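Local coordinates for aluminum resistance protein (Clostridium novyi, PDB 3I16), which binds pyridoxal 5'-phosphate and is probably a carbon-sulfur lyase of the methionine gamma-lyase family, probably involved in aluminum resistance, at residues 114-119 / 176-181; 38-43 / 225-230; 109-114 / 261-266. All coordinates share one frame; numbering follows the deposited sequence.

Interaction 1: residues 114-119 / 176-181; sequences PGNTML and SITLVH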
loop_
_atom_site.group_PDB
_atom_site.type_symbol
_atom_site.label_atom_id
_atom_site.label_comp_id
_atom_site.label_asym_id
_atom_site.label_seq_id
_atom_site.Cartn_x
_atom_site.Cartn_y
_atom_site.Cartn_z
ATOM N N PRO B 114 8.761 -37.977 10.915
ATOM C CA PRO B 114 9.815 -38.975 10.777
ATOM C C PRO B 114 9.273 -40.402 10.682
ATOM O O PRO B 114 8.342 -40.764 11.397
ATOM C CB PRO B 114 10.662 -38.774 12.027
ATOM C CG PRO B 114 10.456 -37.332 12.391
ATOM C CD PRO B 114 9.048 -37.011 11.989
ATOM N N GLY B 115 9.832 -41.184 9.774
ATOM C CA GLY B 115 9.370 -42.543 9.557
ATOM C C GLY B 115 8.391 -42.669 8.410
ATOM O O GLY B 115 8.311 -43.722 7.767
ATOM N N ASN B 116 7.620 -41.624 8.147
ATOM C CA ASN B 116 6.687 -41.651 7.033
ATOM C C ASN B 116 7.466 -41.636 5.719
ATOM O O ASN B 116 8.598 -41.141 5.625
ATOM C CB ASN B 116 5.805 -40.400 6.994
ATOM C CG ASN B 116 4.880 -40.239 8.184
ATOM O OD1 ASN B 116 4.311 -39.174 8.337
ATOM N ND2 ASN B 116 4.696 -41.275 8.999
ATOM N N THR B 117 6.807 -42.118 4.688
ATOM C CA THR B 117 7.358 -42.129 3.352
ATOM C C THR B 117 6.348 -41.480 2.438
ATOM O O THR B 117 5.142 -41.743 2.573
ATOM C CB THR B 117 7.594 -43.579 2.880
ATOM O OG1 THR B 117 8.524 -44.201 3.754
ATOM C CG2 THR B 117 8.131 -43.633 1.443
HETATM N N MSE B 118 6.825 -40.649 1.509
HETATM C CA MSE B 118 5.955 -40.052 0.502
HETATM C C MSE B 118 6.259 -40.760 -0.803
HETATM O O MSE B 118 7.395 -41.229 -1.021
HETATM C CB MSE B 118 6.165 -38.536 0.355
HETATM C CG MSE B 118 7.506 -38.128 -0.249
HETATM SE SE MSE B 118 7.636 -36.224 -0.586
HETATM C CE MSE B 118 6.433 -36.073 -2.030
ATOM N N LEU B 119 5.246 -40.819 -1.670
ATOM C CA LEU B 119 5.357 -41.469 -2.964
ATOM C C LEU B 119 4.876 -40.559 -4.096
ATOM O O LEU B 119 3.691 -40.245 -4.182
ATOM C CB LEU B 119 4.531 -42.768 -2.984
ATOM C CG LEU B 119 4.537 -43.562 -4.295
ATOM C CD1 LEU B 119 5.949 -44.103 -4.647
ATOM C CD2 LEU B 119 3.498 -44.712 -4.255
ATOM N N SER B 176 4.656 -47.884 5.282
ATOM C CA SER B 176 5.083 -46.588 5.859
ATOM C C SER B 176 4.698 -45.406 4.964
ATOM O O SER B 176 4.850 -44.251 5.378
ATOM C CB SER B 176 6.599 -46.558 6.093
ATOM O OG SER B 176 7.320 -46.382 4.883
ATOM N N ILE B 177 4.257 -45.685 3.728
ATOM C CA ILE B 177 3.822 -44.637 2.818
ATOM C C ILE B 177 2.487 -44.058 3.301
ATOM O O ILE B 177 1.457 -44.763 3.344
ATOM C CB ILE B 177 3.679 -45.131 1.366
ATOM C CG1 ILE B 177 5.042 -45.557 0.802
ATOM C CG2 ILE B 177 3.057 -44.041 0.517
ATOM C CD1 ILE B 177 4.970 -46.301 -0.514
ATOM N N THR B 178 2.519 -42.787 3.692
ATOM C CA THR B 178 1.337 -42.117 4.220
ATOM C C THR B 178 0.828 -40.973 3.367
ATOM O O THR B 178 -0.225 -40.397 3.678
ATOM C CB THR B 178 1.610 -41.559 5.626
ATOM O OG1 THR B 178 2.662 -40.587 5.563
ATOM C CG2 THR B 178 1.983 -42.703 6.613
ATOM N N LEU B 179 1.565 -40.635 2.312
ATOM C CA LEU B 179 1.186 -39.550 1.422
ATOM C C LEU B 179 1.585 -39.854 -0.002
ATOM O O LEU B 179 2.684 -40.347 -0.227
ATOM C CB LEU B 179 1.832 -38.249 1.884
ATOM C CG LEU B 179 1.553 -36.965 1.093
ATOM C CD1 LEU B 179 1.551 -35.771 2.042
ATOM C CD2 LEU B 179 2.547 -36.808 -0.026
ATOM N N VAL B 180 0.677 -39.591 -0.948
ATOM C CA VAL B 180 0.955 -39.748 -2.378
ATOM C C VAL B 180 0.895 -38.344 -2.982
ATOM O O VAL B 180 -0.067 -37.594 -2.757
ATOM C CB VAL B 180 -0.018 -40.746 -3.092
ATOM C CG1 VAL B 180 0.032 -40.622 -4.644
ATOM C CG2 VAL B 180 0.306 -42.185 -2.698
ATOM N N HIS B 181 1.970 -37.987 -3.689
ATOM C CA HIS B 181 2.106 -36.720 -4.357
ATOM C C HIS B 181 1.864 -36.901 -5.859
ATOM O O HIS B 181 2.508 -37.727 -6.514
ATOM C CB HIS B 181 3.485 -36.128 -4.082
ATOM C CG HIS B 181 3.914 -35.093 -5.079
ATOM N ND1 HIS B 181 4.823 -35.365 -6.079
ATOM C CD2 HIS B 181 3.555 -33.800 -5.239
ATOM C CE1 HIS B 181 4.991 -34.286 -6.818
ATOM N NE2 HIS B 181 4.253 -33.318 -6.313
HETATM O O HOH W 1 4.883 -44.165 8.405
#
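T117 and S176 meet where two parallel strands begin to pair. The backbone N of T117 donates to S176 O (3.0 Å), while T117 OG1 and S176 OG face each other at 2.7 Å; S176 OG is also bonded to D174. T117 O then accepts the N-H of T178 (3.0 Å). Beyond this point the partner slips by one residue: T117 pairs with I177, but M118 pairs with L179. The extra residue is T178, whose psi of -6° departs from extended geometry, and the result is a beta bulge. Pairing resumes with L119 N bonded to L179 O and H181 N to L119 O.

Side chains sort onto two faces. On one, T117 CG2 rests against I177 CG1 (3.7 Å), and L119 CB lies over I177 CG2 and beside V180. On the other, selenomethionine M118 runs alongside H181, both pointing the same way; its chain bends at chi3 (-71°), bringing CE to 3.6 Å from H181 CB. At the loop end, N116 crosses T178 at about a right angle, with N116 CG 3.5 Å from T178 OG1. R113 N bonds N116 OD1, and a water links N116 ND2 to S176 O.

Farther out, L119 and I177 pack on V170 and L171 of helix 164-173, whereas M118 and L179 reach L108 of helix 100-111. H181 ND1 is bonded to S120 OG, and its side chain lies about 7 Å from the bound pyridoxal phosphate. Parallel strands layered between helices, with the cofactor beyond their C-terminal ends, are characteristic of the large domain of fold-type I PLP enzymes.

Interaction 2: residues 38-43 / 225-230; sequences DDIREF and MDTKEP. With EDO (1,2-ethanediol), chain L.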
loop_
_atom_site.group_PDB
_atom_site.type_symbol
_atom_site.label_atom_id
_atom_site.label_comp_id
_atom_site.label_asym_id
_atom_site.label_seq_id
_atom_site.Cartn_x
_atom_site.Cartn_y
_atom_site.Cartn_z
ATOM N N ASP B 38 -15.267 -21.869 -23.700
ATOM C CA ASP B 38 -16.226 -20.873 -23.209
ATOM C C ASP B 38 -17.334 -21.494 -22.343
ATOM O O ASP B 38 -17.817 -20.853 -21.388
ATOM C CB ASP B 38 -16.823 -20.094 -24.378
ATOM C CG ASP B 38 -15.783 -19.287 -25.136
ATOM O OD1 ASP B 38 -14.662 -19.063 -24.629
ATOM O OD2 ASP B 38 -16.090 -18.842 -26.245
ATOM N N ASP B 39 -17.729 -22.731 -22.671
ATOM C CA ASP B 39 -18.763 -23.462 -21.907
ATOM C C ASP B 39 -18.241 -23.738 -20.518
ATOM O O ASP B 39 -18.964 -23.549 -19.538
ATOM C CB ASP B 39 -19.160 -24.783 -22.600
ATOM C CG ASP B 39 -19.742 -24.571 -23.997
ATOM O OD1 ASP B 39 -20.269 -23.475 -24.256
ATOM O OD2 ASP B 39 -19.680 -25.495 -24.838
ATOM N N ILE B 40 -16.976 -24.153 -20.436
ATOM C CA ILE B 40 -16.305 -24.398 -19.150
ATOM C C ILE B 40 -16.149 -23.080 -18.360
ATOM O O ILE B 40 -16.429 -23.033 -17.174
ATOM C CB ILE B 40 -14.940 -25.089 -19.365
ATOM C CG1 ILE B 40 -15.125 -26.507 -19.912
ATOM C CG2 ILE B 40 -14.132 -25.168 -18.082
ATOM C CD1 ILE B 40 -13.840 -27.090 -20.506
ATOM N N ARG B 41 -15.732 -22.012 -19.037
ATOM C CA ARG B 41 -15.474 -20.708 -18.399
ATOM C C ARG B 41 -16.727 -20.141 -17.760
ATOM O O ARG B 41 -16.694 -19.603 -16.641
ATOM C CB ARG B 41 -14.903 -19.743 -19.441
ATOM C CG ARG B 41 -14.593 -18.336 -18.935
ATOM C CD ARG B 41 -14.219 -17.454 -20.081
ATOM N NE ARG B 41 -15.313 -17.311 -21.045
ATOM C CZ ARG B 41 -15.203 -16.757 -22.247
ATOM N NH1 ARG B 41 -14.040 -16.275 -22.689
ATOM N NH2 ARG B 41 -16.266 -16.698 -23.034
ATOM N N GLU B 42 -17.835 -20.289 -18.465
ATOM C CA GLU B 42 -19.127 -19.854 -17.987
ATOM C C GLU B 42 -19.471 -20.534 -16.650
ATOM O O GLU B 42 -19.865 -19.873 -15.685
ATOM C CB GLU B 42 -20.166 -20.229 -19.036
ATOM C CG GLU B 42 -21.553 -19.819 -18.720
ATOM C CD GLU B 42 -22.474 -20.161 -19.859
ATOM O OE1 GLU B 42 -22.702 -21.373 -20.092
ATOM O OE2 GLU B 42 -22.959 -19.212 -20.513
ATOM N N PHE B 43 -19.360 -21.863 -16.613
ATOM C CA PHE B 43 -19.627 -22.603 -15.369
ATOM C C PHE B 43 -18.707 -22.128 -14.240
ATOM O O PHE B 43 -19.156 -21.895 -13.096
ATOM C CB PHE B 43 -19.402 -24.094 -15.543
ATOM C CG PHE B 43 -19.655 -24.871 -14.285
ATOM C CD1 PHE B 43 -20.927 -25.329 -13.982
ATOM C CD2 PHE B 43 -18.642 -25.098 -13.396
ATOM C CE1 PHE B 43 -21.165 -26.018 -12.846
ATOM C CE2 PHE B 43 -18.884 -25.783 -12.224
ATOM C CZ PHE B 43 -20.145 -26.251 -11.961
HETATM N N MSE B 225 -9.228 -25.053 -15.631
HETATM C CA MSE B 225 -9.120 -25.711 -16.934
HETATM C C MSE B 225 -10.335 -26.596 -17.192
HETATM O O MSE B 225 -10.665 -26.898 -18.351
HETATM C CB MSE B 225 -7.860 -26.562 -17.017
HETATM C CG MSE B 225 -6.558 -25.813 -16.963
HETATM SE SE MSE B 225 -6.225 -24.648 -18.484
HETATM C CE MSE B 225 -7.125 -23.073 -17.844
ATOM N N ASP B 226 -10.982 -27.028 -16.113
ATOM C CA ASP B 226 -12.130 -27.901 -16.207
ATOM C C ASP B 226 -13.126 -27.347 -15.209
ATOM O O ASP B 226 -12.808 -26.418 -14.468
ATOM C CB ASP B 226 -11.712 -29.348 -15.865
ATOM C CG ASP B 226 -12.785 -30.372 -16.183
ATOM O OD1 ASP B 226 -13.189 -30.478 -17.346
ATOM O OD2 ASP B 226 -13.243 -31.052 -15.258
ATOM N N THR B 227 -14.340 -27.887 -15.214
ATOM C CA THR B 227 -15.367 -27.472 -14.282
ATOM C C THR B 227 -15.113 -28.111 -12.911
ATOM O O THR B 227 -15.682 -27.660 -11.911
ATOM C CB THR B 227 -16.778 -27.840 -14.763
ATOM O OG1 THR B 227 -16.839 -29.247 -14.977
ATOM C CG2 THR B 227 -17.103 -27.133 -16.065
ATOM N N LYS B 228 -14.291 -29.158 -12.881
ATOM C CA LYS B 228 -13.871 -29.797 -11.635
ATOM C C LYS B 228 -12.401 -29.509 -11.324
ATOM O O LYS B 228 -11.601 -29.215 -12.214
ATOM C CB LYS B 228 -14.043 -31.321 -11.721
ATOM C CG LYS B 228 -15.476 -31.798 -11.792
ATOM C CD LYS B 228 -15.563 -33.305 -11.586
ATOM C CE LYS B 228 -17.001 -33.753 -11.448
ATOM N NZ LYS B 228 -17.780 -33.366 -12.638
ATOM N N GLU B 229 -12.060 -29.618 -10.050
ATOM C CA GLU B 229 -10.677 -29.496 -9.581
ATOM C C GLU B 229 -10.329 -30.846 -8.917
ATOM O O GLU B 229 -11.208 -31.701 -8.728
ATOM C CB GLU B 229 -10.543 -28.321 -8.630
ATOM C CG GLU B 229 -10.751 -26.946 -9.308
ATOM C CD GLU B 229 -9.668 -26.579 -10.321
ATOM O OE1 GLU B 229 -8.514 -27.013 -10.151
ATOM O OE2 GLU B 229 -9.968 -25.816 -11.277
ATOM N N PRO B 230 -9.050 -31.054 -8.570
ATOM C CA PRO B 230 -8.704 -32.362 -8.001
ATOM C C PRO B 230 -9.432 -32.669 -6.700
ATOM O O PRO B 230 -9.636 -33.838 -6.385
ATOM C CB PRO B 230 -7.201 -32.263 -7.772
ATOM C CG PRO B 230 -6.740 -31.273 -8.776
ATOM C CD PRO B 230 -7.852 -30.251 -8.857
HETATM C C1 EDO L . -10.518 -13.959 -26.624
HETATM O O1 EDO L . -10.030 -12.834 -25.881
HETATM C C2 EDO L . -11.913 -14.363 -26.166
HETATM O O2 EDO L . -11.912 -15.040 -24.894
#
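I40 makes the first approach from helix 38-43, laying its two branches over the backbone of 225-227. Its CG2, anti to the backbone N, sits 3.7 Å from D226 C and also meets the methyl of T227, while CD1 reaches to 3.8 Å from M225 O. M302 of helix 287-318 packs on the same I40 side chain.

R41, one residue on, points away from the loop. One face of its guanidinium is approached by D38 OD1, 3.3 Å from R41 NH2, an attraction of charges with no N-H aimed at the oxygen. R41 NE forms a salt bridge with D412 of the third subunit, and E42 continues the same interface through K415 of that subunit.

The contact thus joins the long helix 17-54 to the connection between strands 214-218 and 237-241 of the large-domain sheet. That connection is shaped by an Asx turn, in which K228 N donates to D226 OD2 (3.2 Å) from above the carboxylate plane.

F43 comes back toward the loop, its CG anti to the backbone N (chi1 179°). The F43 and T227 side chains cross at about a right angle, with F43 CD2 3.6 Å from T227 CB and F43 CE2 3.7 Å from T227 O. N44, the next residue, and K47, a turn beyond F43, hydrogen-bond D226 O and T227 O respectively.

Interaction 3: residues 109-114 / 261-266; sequences FGNLRP and KDCIEK. With EDO (1,2-ethanediol), chain O; EDO (1,2-ethanediol), chain S.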
loop_
_atom_site.group_PDB
_atom_site.type_symbol
_atom_site.label_atom_id
_atom_site.label_comp_id
_atom_site.label_asym_id
_atom_site.label_seq_id
_atom_site.Cartn_x
_atom_site.Cartn_y
_atom_site.Cartn_z
ATOM N N PHE B 109 6.044 -30.864 4.465
ATOM C CA PHE B 109 6.566 -30.788 5.833
ATOM C C PHE B 109 5.432 -30.754 6.850
ATOM O O PHE B 109 5.554 -31.305 7.950
ATOM C CB PHE B 109 7.446 -29.563 6.057
ATOM C CG PHE B 109 8.875 -29.723 5.580
ATOM C CD1 PHE B 109 9.811 -30.383 6.350
ATOM C CD2 PHE B 109 9.283 -29.153 4.387
ATOM C CE1 PHE B 109 11.121 -30.492 5.932
ATOM C CE2 PHE B 109 10.583 -29.266 3.960
ATOM C CZ PHE B 109 11.498 -29.941 4.724
ATOM N N GLY B 110 4.333 -30.096 6.490
ATOM C CA GLY B 110 3.197 -29.998 7.395
ATOM C C GLY B 110 2.543 -31.347 7.658
ATOM O O GLY B 110 2.160 -31.646 8.802
ATOM N N ASN B 111 2.463 -32.176 6.617
ATOM C CA ASN B 111 1.766 -33.458 6.719
ATOM C C ASN B 111 2.594 -34.735 6.877
ATOM O O ASN B 111 2.003 -35.810 7.010
ATOM C CB ASN B 111 0.758 -33.590 5.561
ATOM C CG ASN B 111 -0.415 -32.631 5.713
ATOM O OD1 ASN B 111 -1.423 -32.976 6.337
ATOM N ND2 ASN B 111 -0.263 -31.398 5.209
ATOM N N LEU B 112 3.928 -34.628 6.916
ATOM C CA LEU B 112 4.804 -35.803 7.051
ATOM C C LEU B 112 5.629 -35.701 8.335
ATOM O O LEU B 112 5.958 -34.607 8.779
ATOM C CB LEU B 112 5.721 -35.946 5.826
ATOM C CG LEU B 112 5.054 -36.363 4.512
ATOM C CD1 LEU B 112 5.943 -35.955 3.340
ATOM C CD2 LEU B 112 4.717 -37.893 4.482
ATOM N N ARG B 113 5.907 -36.856 8.936
ATOM C CA ARG B 113 6.660 -36.965 10.184
ATOM C C ARG B 113 7.739 -38.024 10.042
ATOM O O ARG B 113 7.653 -38.895 9.154
ATOM C CB ARG B 113 5.719 -37.335 11.334
ATOM C CG ARG B 113 4.581 -36.338 11.568
ATOM C CD ARG B 113 5.117 -35.040 12.232
ATOM N NE ARG B 113 4.015 -34.120 12.452
ATOM C CZ ARG B 113 3.589 -33.178 11.615
ATOM N NH1 ARG B 113 4.203 -32.925 10.449
ATOM N NH2 ARG B 113 2.536 -32.449 11.974
ATOM N N PRO B 114 8.761 -37.977 10.915
ATOM C CA PRO B 114 9.815 -38.975 10.777
ATOM C C PRO B 114 9.273 -40.402 10.682
ATOM O O PRO B 114 8.342 -40.764 11.397
ATOM C CB PRO B 114 10.662 -38.774 12.027
ATOM C CG PRO B 114 10.456 -37.332 12.391
ATOM C CD PRO B 114 9.048 -37.011 11.989
ATOM N N LYS B 261 -9.606 -30.049 6.740
ATOM C CA LYS B 261 -9.227 -29.169 7.833
ATOM C C LYS B 261 -7.940 -29.633 8.499
ATOM O O LYS B 261 -7.062 -28.814 8.814
ATOM C CB LYS B 261 -10.363 -29.068 8.848
ATOM C CG LYS B 261 -10.135 -28.042 9.957
ATOM C CD LYS B 261 -11.422 -27.815 10.753
ATOM C CE LYS B 261 -11.226 -26.873 11.920
ATOM N NZ LYS B 261 -12.517 -26.504 12.577
ATOM N N ASP B 262 -7.809 -30.937 8.717
ATOM C CA ASP B 262 -6.595 -31.474 9.342
ATOM C C ASP B 262 -5.343 -31.203 8.469
ATOM O O ASP B 262 -4.329 -30.764 8.979
ATOM C CB ASP B 262 -6.733 -32.972 9.601
ATOM C CG ASP B 262 -5.621 -33.505 10.458
ATOM O OD1 ASP B 262 -5.471 -33.010 11.598
ATOM O OD2 ASP B 262 -4.909 -34.424 10.004
ATOM N N CYS B 263 -5.414 -31.464 7.164
ATOM C CA CYS B 263 -4.264 -31.191 6.270
ATOM C C CYS B 263 -3.929 -29.703 6.166
ATOM O O CYS B 263 -2.761 -29.341 6.076
ATOM C CB CYS B 263 -4.499 -31.726 4.860
ATOM S SG CYS B 263 -4.573 -33.535 4.742
ATOM N N ILE B 264 -4.948 -28.846 6.192
ATOM C CA ILE B 264 -4.740 -27.402 6.088
ATOM C C ILE B 264 -4.148 -26.887 7.390
ATOM O O ILE B 264 -3.192 -26.103 7.359
ATOM C CB ILE B 264 -6.030 -26.669 5.704
ATOM C CG1 ILE B 264 -6.402 -26.985 4.233
ATOM C CG2 ILE B 264 -5.877 -25.166 5.898
ATOM C CD1 ILE B 264 -5.499 -26.336 3.148
ATOM N N GLU B 265 -4.677 -27.339 8.534
ATOM C CA GLU B 265 -4.096 -26.919 9.808
ATOM C C GLU B 265 -2.628 -27.318 9.910
ATOM O O GLU B 265 -1.789 -26.484 10.274
ATOM C CB GLU B 265 -4.893 -27.431 11.009
ATOM C CG GLU B 265 -6.185 -26.649 11.208
ATOM C CD GLU B 265 -7.093 -27.251 12.260
ATOM O OE1 GLU B 265 -6.759 -28.327 12.781
ATOM O OE2 GLU B 265 -8.162 -26.661 12.531
ATOM N N LYS B 266 -2.324 -28.573 9.580
ATOM C CA LYS B 266 -0.941 -29.060 9.628
ATOM C C LYS B 266 0.000 -28.255 8.709
ATOM O O LYS B 266 1.152 -28.019 9.067
ATOM C CB LYS B 266 -0.869 -30.548 9.292
ATOM C CG LYS B 266 -1.360 -31.445 10.410
ATOM C CD LYS B 266 -1.189 -32.896 10.008
ATOM C CE LYS B 266 -1.675 -33.871 11.057
ATOM N NZ LYS B 266 -1.629 -35.270 10.477
HETATM C C1 EDO O . -2.733 -31.237 13.859
HETATM O O1 EDO O . -3.073 -31.073 15.236
HETATM C C2 EDO O . -3.655 -30.392 12.991
HETATM O O2 EDO O . -4.657 -29.748 13.783
HETATM C C1 EDO S . 5.458 -27.841 11.554
HETATM O O1 EDO S . 6.675 -27.821 12.302
HETATM C C2 EDO S . 5.299 -29.127 10.745
HETATM O O2 EDO S . 6.135 -29.198 9.572
HETATM O O HOH W 2 1.982 -29.867 11.363
HETATM O O HOH W 3 -2.331 -35.241 7.565
HETATM O O HOH W 4 1.046 -35.798 10.090
#
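K266 lies across the end of helix 100-111, its CB 3.3 Å from G110 O. A CB on G110 would run into K266 O; glycine permits the 4.8 Å approach of G110 CA to K266 CA. From this point the lysine chain runs extended past N111, CD lying 3.7 Å from N111 OD1, and ends among waters: one joins K266 NZ to N111 OD1, another, held firmly by NZ, binds N111 O weakly. D262, a turn earlier, forms a loose salt bridge with K266 NZ through OD2 (3.4 Å).

N111 turns its amide toward C263. Its ND2 makes a weak but nearly straight bond to C263 O (3.4 Å, 167° at the hydrogen), secondary to the bond that ND2 gives A107 O, and OD1 lies 3.4 Å from C263 CA.

R113 approaches K266 from the other side of the G110 carbonyl. Its chain bends at chi2 (-74°), placing CD; NH1 donates to G110 O (2.9 Å) and L112 O, each met from above its carbonyl plane. A water accepts from R113 NH2 and lies within reach of G110 O and K266 O. The like-charged R113 NH2 and K266 NZ stay 5.2 Å apart, and NH2 also bonds N140 O of the second subunit, whose N140 packs on K266 as well.

N111 and C263 both rest on L237 of the central sheet, making this the meeting of two helices laid against that sheet near a subunit interface. Helix 100-111 carries the cofactor contacts G100 and T101 at its opposite, N-terminal end, an arrangement familiar from fold-type I PLP enzymes.

Interactions 1 and 3 are neighbours with centres about 12 Å apart; they share P114, and strand 117-120 follows helix 100-111 after a short loop. L112 joins them, packing on M118, T178 and L179. Interaction 1 is the buried one, knitted by backbone bonds inside the sheet with apolar faces on its helices. Interaction 3, partly buried, relies on waters, an arginine and a lysine where helices meet beside the second subunit. Interaction 2, its centre about 32 and 29 Å from those of 1 and 3, lies at the surface, touching the third subunit, and has no hydrogen bond between its segments, only van der Waals contacts. Along the chain, both other contacts enclose interaction 1.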